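Sulfhydryl oxidase 1 (Homo sapiens, PDB 3LLK) catalyses the oxidation of thiols to disulfides as a flavin-dependent sulfhydryl oxidase, using bound FAD and probably passing the electrons to oxygen. Local coordinates at residues 120-123 against 124-128. Sequence-based numbering, arbitrary orientation.
Sequences CSLW and VLFHF. With FAD (flavin-adenine dinucleotide), chain D.
Leu122 and Phe126, one helical turn apart, make the main apolar contact. Leu122 CG lies over the Phe126 ring in a CH-pi contact, 3.8 Å from the ring centroid; a chi1 of -166°, which turns CG away from the backbone N, puts it there.

Trp123 and His127 are the aromatic pair. Their planes are 19° from parallel but slid apart, and Trp123 CE3 comes 3.6 Å from His127 NE2. Trp123 NE1 donates a nearly straight hydrogen bond of 2.8 Å to FAD O2', and FAD C8M lies over one face of the indole, toward its rim. The adenine carbon C2A of FAD sits 3.1 Å above the centre of the His127 ring. With alanine at Trp123 the indole is gone, and FAD O2' would probably lose this donor and the C8M methyl the face it packs on.

Four i to i+4 backbone bonds join 120-123 to 124-127, among them Phe126 N to Leu122 O at 2.8 Å.

His127 NE2 is hydrogen-bonded to His196, and Cys120 is disulfide-linked to Cys108. This Erv1/Alr-family helix, 118-134, lines the FAD site with Cys120, Trp123 and His127. Leu122 and Leu125 touch helix 16-30, Phe126 packs on helix 150-161, and Trp123 and His127 meet helix 185-203.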
ATOM      1  N   CYS A 120      -2.645   5.136  -6.366  1.00 20.95           N
ATOM      2  CA  CYS A 120      -2.015   4.033  -7.083  1.00 21.55           C
ATOM      3  C   CYS A 120      -0.833   3.524  -6.262  1.00 21.83           C
ATOM      4  O   CYS A 120      -0.686   2.320  -6.045  1.00 21.75           O
ATOM      5  CB  CYS A 120      -1.544   4.521  -8.450  1.00 22.63           C
ATOM      6  SG  CYS A 120      -0.407   3.471  -9.417  1.00 25.69           S
ATOM      7  N   SER A 121      -0.010   4.446  -5.776  1.00 21.63           N
ATOM      8  CA  SER A 121       1.157   4.069  -4.997  1.00 22.63           C
ATOM      9  C   SER A 121       0.791   3.399  -3.686  1.00 21.54           C
ATOM     10  O   SER A 121       1.549   2.582  -3.183  1.00 20.17           O
ATOM     11  CB  SER A 121       2.039   5.287  -4.712  1.00 22.09           C
ATOM     12  OG  SER A 121       1.491   6.094  -3.693  1.00 23.30           O
ATOM     13  N   LEU A 122      -0.370   3.744  -3.136  1.00 21.67           N
ATOM     14  CA  LEU A 122      -0.801   3.159  -1.872  1.00 21.13           C
ATOM     15  C   LEU A 122      -1.184   1.691  -2.070  1.00 19.13           C
ATOM     16  O   LEU A 122      -0.821   0.842  -1.255  1.00 18.66           O
ATOM     17  CB  LEU A 122      -1.972   3.953  -1.287  1.00 21.96           C
ATOM     18  CG  LEU A 122      -2.279   3.632   0.177  1.00 25.31           C
ATOM     19  CD1 LEU A 122      -1.026   3.862   1.025  1.00 23.72           C
ATOM     20  CD2 LEU A 122      -3.435   4.508   0.656  1.00 23.57           C
ATOM     21  N   TRP A 123      -1.904   1.398  -3.152  1.00 20.12           N
ATOM     22  CA  TRP A 123      -2.270   0.022  -3.474  1.00 20.06           C
ATOM     23  C   TRP A 123      -0.987  -0.794  -3.624  1.00 21.59           C
ATOM     24  O   TRP A 123      -0.863  -1.885  -3.062  1.00 21.34           O
ATOM     25  CB  TRP A 123      -3.035  -0.056  -4.801  1.00 22.12           C
ATOM     26  CG  TRP A 123      -4.523   0.099  -4.697  1.00 21.62           C
ATOM     27  CD1 TRP A 123      -5.299   1.021  -5.338  1.00 23.93           C
ATOM     28  CD2 TRP A 123      -5.422  -0.737  -3.954  1.00 23.04           C
ATOM     29  NE1 TRP A 123      -6.626   0.810  -5.043  1.00 22.60           N
ATOM     30  CE2 TRP A 123      -6.728  -0.261  -4.195  1.00 24.12           C
ATOM     31  CE3 TRP A 123      -5.248  -1.844  -3.110  1.00 23.68           C
ATOM     32  CZ2 TRP A 123      -7.863  -0.853  -3.619  1.00 25.17           C
ATOM     33  CZ3 TRP A 123      -6.381  -2.434  -2.537  1.00 25.62           C
ATOM     34  CH2 TRP A 123      -7.668  -1.933  -2.797  1.00 24.94           C
ATOM     35  N   VAL A 124      -0.035  -0.266  -4.396  1.00 20.25           N
ATOM     36  CA  VAL A 124       1.213  -0.982  -4.630  1.00 19.48           C
ATOM     37  C   VAL A 124       1.907  -1.267  -3.315  1.00 17.85           C
ATOM     38  O   VAL A 124       2.292  -2.408  -3.062  1.00 18.00           O
ATOM     39  CB  VAL A 124       2.168  -0.203  -5.570  1.00 20.98           C
ATOM     40  CG1 VAL A 124       3.457  -1.016  -5.811  1.00 20.04           C
ATOM     41  CG2 VAL A 124       1.481   0.046  -6.901  1.00 21.28           C
ATOM     42  N   LEU A 125       2.029  -0.243  -2.470  1.00 16.98           N
ATOM     43  CA  LEU A 125       2.661  -0.389  -1.160  1.00 18.40           C
ATOM     44  C   LEU A 125       1.957  -1.468  -0.336  1.00 18.68           C
ATOM     45  O   LEU A 125       2.610  -2.357   0.212  1.00 18.03           O
ATOM     46  CB  LEU A 125       2.636   0.948  -0.399  1.00 16.41           C
ATOM     47  CG  LEU A 125       3.047   0.982   1.087  1.00 20.70           C
ATOM     48  CD1 LEU A 125       4.449   0.400   1.255  1.00 20.98           C
ATOM     49  CD2 LEU A 125       3.012   2.426   1.614  1.00 19.04           C
ATOM     50  N   PHE A 126       0.625  -1.395  -0.262  1.00 19.60           N
ATOM     51  CA  PHE A 126      -0.160  -2.371   0.502  1.00 20.88           C
ATOM     52  C   PHE A 126       0.077  -3.816   0.030  1.00 20.57           C
ATOM     53  O   PHE A 126       0.343  -4.705   0.841  1.00 20.64           O
ATOM     54  CB  PHE A 126      -1.673  -2.062   0.421  1.00 20.10           C
ATOM     55  CG  PHE A 126      -2.119  -0.861   1.235  1.00 18.80           C
ATOM     56  CD1 PHE A 126      -1.282  -0.269   2.181  1.00 17.56           C
ATOM     57  CD2 PHE A 126      -3.393  -0.329   1.046  1.00 20.64           C
ATOM     58  CE1 PHE A 126      -1.711   0.847   2.925  1.00 17.40           C
ATOM     59  CE2 PHE A 126      -3.832   0.780   1.783  1.00 20.87           C
ATOM     60  CZ  PHE A 126      -2.988   1.367   2.721  1.00 18.38           C
ATOM     61  N   HIS A 127      -0.054  -4.050  -1.274  1.00 21.70           N
ATOM     62  CA  HIS A 127       0.157  -5.388  -1.827  1.00 21.00           C
ATOM     63  C   HIS A 127       1.563  -5.875  -1.488  1.00 19.56           C
ATOM     64  O   HIS A 127       1.767  -7.027  -1.096  1.00 21.44           O
ATOM     65  CB  HIS A 127      -0.016  -5.386  -3.351  1.00 19.10           C
ATOM     66  CG  HIS A 127      -1.434  -5.230  -3.800  1.00 23.30           C
ATOM     67  ND1 HIS A 127      -2.405  -6.168  -3.532  1.00 23.87           N
ATOM     68  CD2 HIS A 127      -2.054  -4.228  -4.471  1.00 21.70           C
ATOM     69  CE1 HIS A 127      -3.561  -5.753  -4.013  1.00 21.79           C
ATOM     70  NE2 HIS A 127      -3.376  -4.579  -4.589  1.00 21.90           N
ATOM     71  N   PHE A 128       2.532  -4.986  -1.618  1.00 18.63           N
ATOM     72  CA  PHE A 128       3.903  -5.363  -1.350  1.00 20.22           C
ATOM     73  C   PHE A 128       4.073  -5.791   0.096  1.00 20.62           C
ATOM     74  O   PHE A 128       4.738  -6.794   0.369  1.00 20.40           O
ATOM     75  CB  PHE A 128       4.854  -4.222  -1.701  1.00 22.55           C
ATOM     76  CG  PHE A 128       6.182  -4.691  -2.217  1.00 24.09           C
ATOM     77  CD1 PHE A 128       7.055  -5.389  -1.391  1.00 26.48           C
ATOM     78  CD2 PHE A 128       6.546  -4.462  -3.542  1.00 26.76           C
ATOM     79  CE1 PHE A 128       8.277  -5.859  -1.872  1.00 26.68           C
ATOM     80  CE2 PHE A 128       7.766  -4.925  -4.038  1.00 28.83           C
ATOM     81  CZ  PHE A 128       8.634  -5.627  -3.200  1.00 28.38           C
TER
HETATM   82  PA  FAD D 550      -4.650   1.295  -9.094  1.00 31.41           P
HETATM   83  O1A FAD D 550      -4.243   2.397  -8.179  1.00 29.19           O
HETATM   84  O2A FAD D 550      -5.958   0.593  -8.991  1.00 31.66           O
HETATM   85  O5B FAD D 550      -3.548   0.179  -9.133  1.00 31.46           O
HETATM   86  C5B FAD D 550      -2.170   0.353  -8.799  1.00 27.32           C
HETATM   87  C4B FAD D 550      -1.499  -0.674  -9.674  1.00 27.49           C
HETATM   88  O4B FAD D 550      -1.480  -1.889  -8.878  1.00 24.24           O
HETATM   89  C3B FAD D 550      -1.762  -0.981 -11.165  1.00 26.44           C
HETATM   90  O3B FAD D 550      -1.159  -0.091 -12.104  1.00 29.86           O
HETATM   91  C2B FAD D 550      -1.353  -2.383 -11.208  1.00 27.18           C
HETATM   92  O2B FAD D 550      -0.005  -2.607 -11.483  1.00 30.86           O
HETATM   93  C1B FAD D 550      -1.655  -2.957  -9.816  1.00 25.77           C
HETATM   94  N9A FAD D 550      -2.906  -3.603  -9.571  1.00 23.45           N
HETATM   95  C8A FAD D 550      -4.194  -3.466 -10.155  1.00 22.50           C
HETATM   96  N7A FAD D 550      -5.114  -4.254  -9.708  1.00 22.75           N
HETATM   97  C5A FAD D 550      -4.420  -4.995  -8.760  1.00 23.05           C
HETATM   98  C6A FAD D 550      -4.862  -6.060  -7.951  1.00 23.17           C
HETATM   99  N6A FAD D 550      -6.104  -6.559  -8.003  1.00 22.28           N
HETATM  100  N1A FAD D 550      -3.983  -6.679  -7.084  1.00 25.55           N
HETATM  101  C2A FAD D 550      -2.661  -6.358  -7.014  1.00 26.47           C
HETATM  102  N3A FAD D 550      -2.211  -5.300  -7.818  1.00 24.86           N
HETATM  103  C4A FAD D 550      -3.148  -4.649  -8.680  1.00 23.28           C
HETATM  104  N1  FAD D 550     -11.327   5.531  -6.044  1.00 70.69           N
HETATM  105  C2  FAD D 550     -12.618   5.893  -6.363  1.00 71.00           C
HETATM  106  O2  FAD D 550     -12.757   6.704  -7.293  1.00 71.23           O
HETATM  107  N3  FAD D 550     -13.534   5.227  -5.558  1.00 70.53           N
HETATM  108  C4  FAD D 550     -13.282   4.291  -4.525  1.00 70.71           C
HETATM  109  O4  FAD D 550     -14.249   3.806  -3.850  1.00 70.86           O
HETATM  110  C4X FAD D 550     -11.954   4.000  -4.283  1.00 70.51           C
HETATM  111  N5  FAD D 550     -11.585   3.149  -3.192  1.00 69.87           N
HETATM  112  C5X FAD D 550     -10.241   2.894  -2.807  1.00 70.31           C
HETATM  113  C6  FAD D 550     -10.012   2.133  -1.644  1.00 70.47           C
HETATM  114  C7  FAD D 550      -8.664   1.862  -1.279  1.00 70.48           C
HETATM  115  C7M FAD D 550      -8.493   1.033  -0.005  1.00 71.00           C
HETATM  116  C8  FAD D 550      -7.570   2.340  -2.061  1.00 69.25           C
HETATM  117  C8M FAD D 550      -6.082   2.130  -1.863  1.00 68.96           C
HETATM  118  C9  FAD D 550      -7.837   3.119  -3.187  1.00 69.41           C
HETATM  119  C9A FAD D 550      -9.142   3.486  -3.607  1.00 69.59           C
HETATM  120  N10 FAD D 550      -9.662   4.273  -4.758  1.00 68.94           N
HETATM  121  C10 FAD D 550     -10.945   4.638  -5.070  1.00 69.87           C
HETATM  122  C1' FAD D 550      -8.691   4.612  -5.749  1.00 66.52           C
HETATM  123  C2' FAD D 550      -8.462   3.663  -6.885  1.00 64.01           C
HETATM  124  O2' FAD D 550      -8.531   2.290  -6.426  1.00 60.22           O
HETATM  125  C3' FAD D 550      -7.200   3.803  -7.681  1.00 62.75           C
HETATM  126  O3' FAD D 550      -6.073   3.756  -6.815  1.00 59.98           O
HETATM  127  C4' FAD D 550      -7.049   4.937  -8.681  1.00 61.99           C
HETATM  128  O4' FAD D 550      -8.290   5.143  -9.420  1.00 63.31           O
HETATM  129  C5' FAD D 550      -5.897   4.911  -9.590  1.00 58.69           C
HETATM  130  O5' FAD D 550      -6.069   3.777 -10.444  1.00 53.40           O
HETATM  131  P   FAD D 550      -4.951   3.137 -11.310  1.00 51.79           P
HETATM  132  O1P FAD D 550      -5.652   2.791 -12.547  1.00 54.35           O
HETATM  133  O2P FAD D 550      -3.764   4.016 -11.476  1.00 51.54           O
HETATM  134  O3P FAD D 550      -4.441   1.786 -10.597  1.00 41.96           O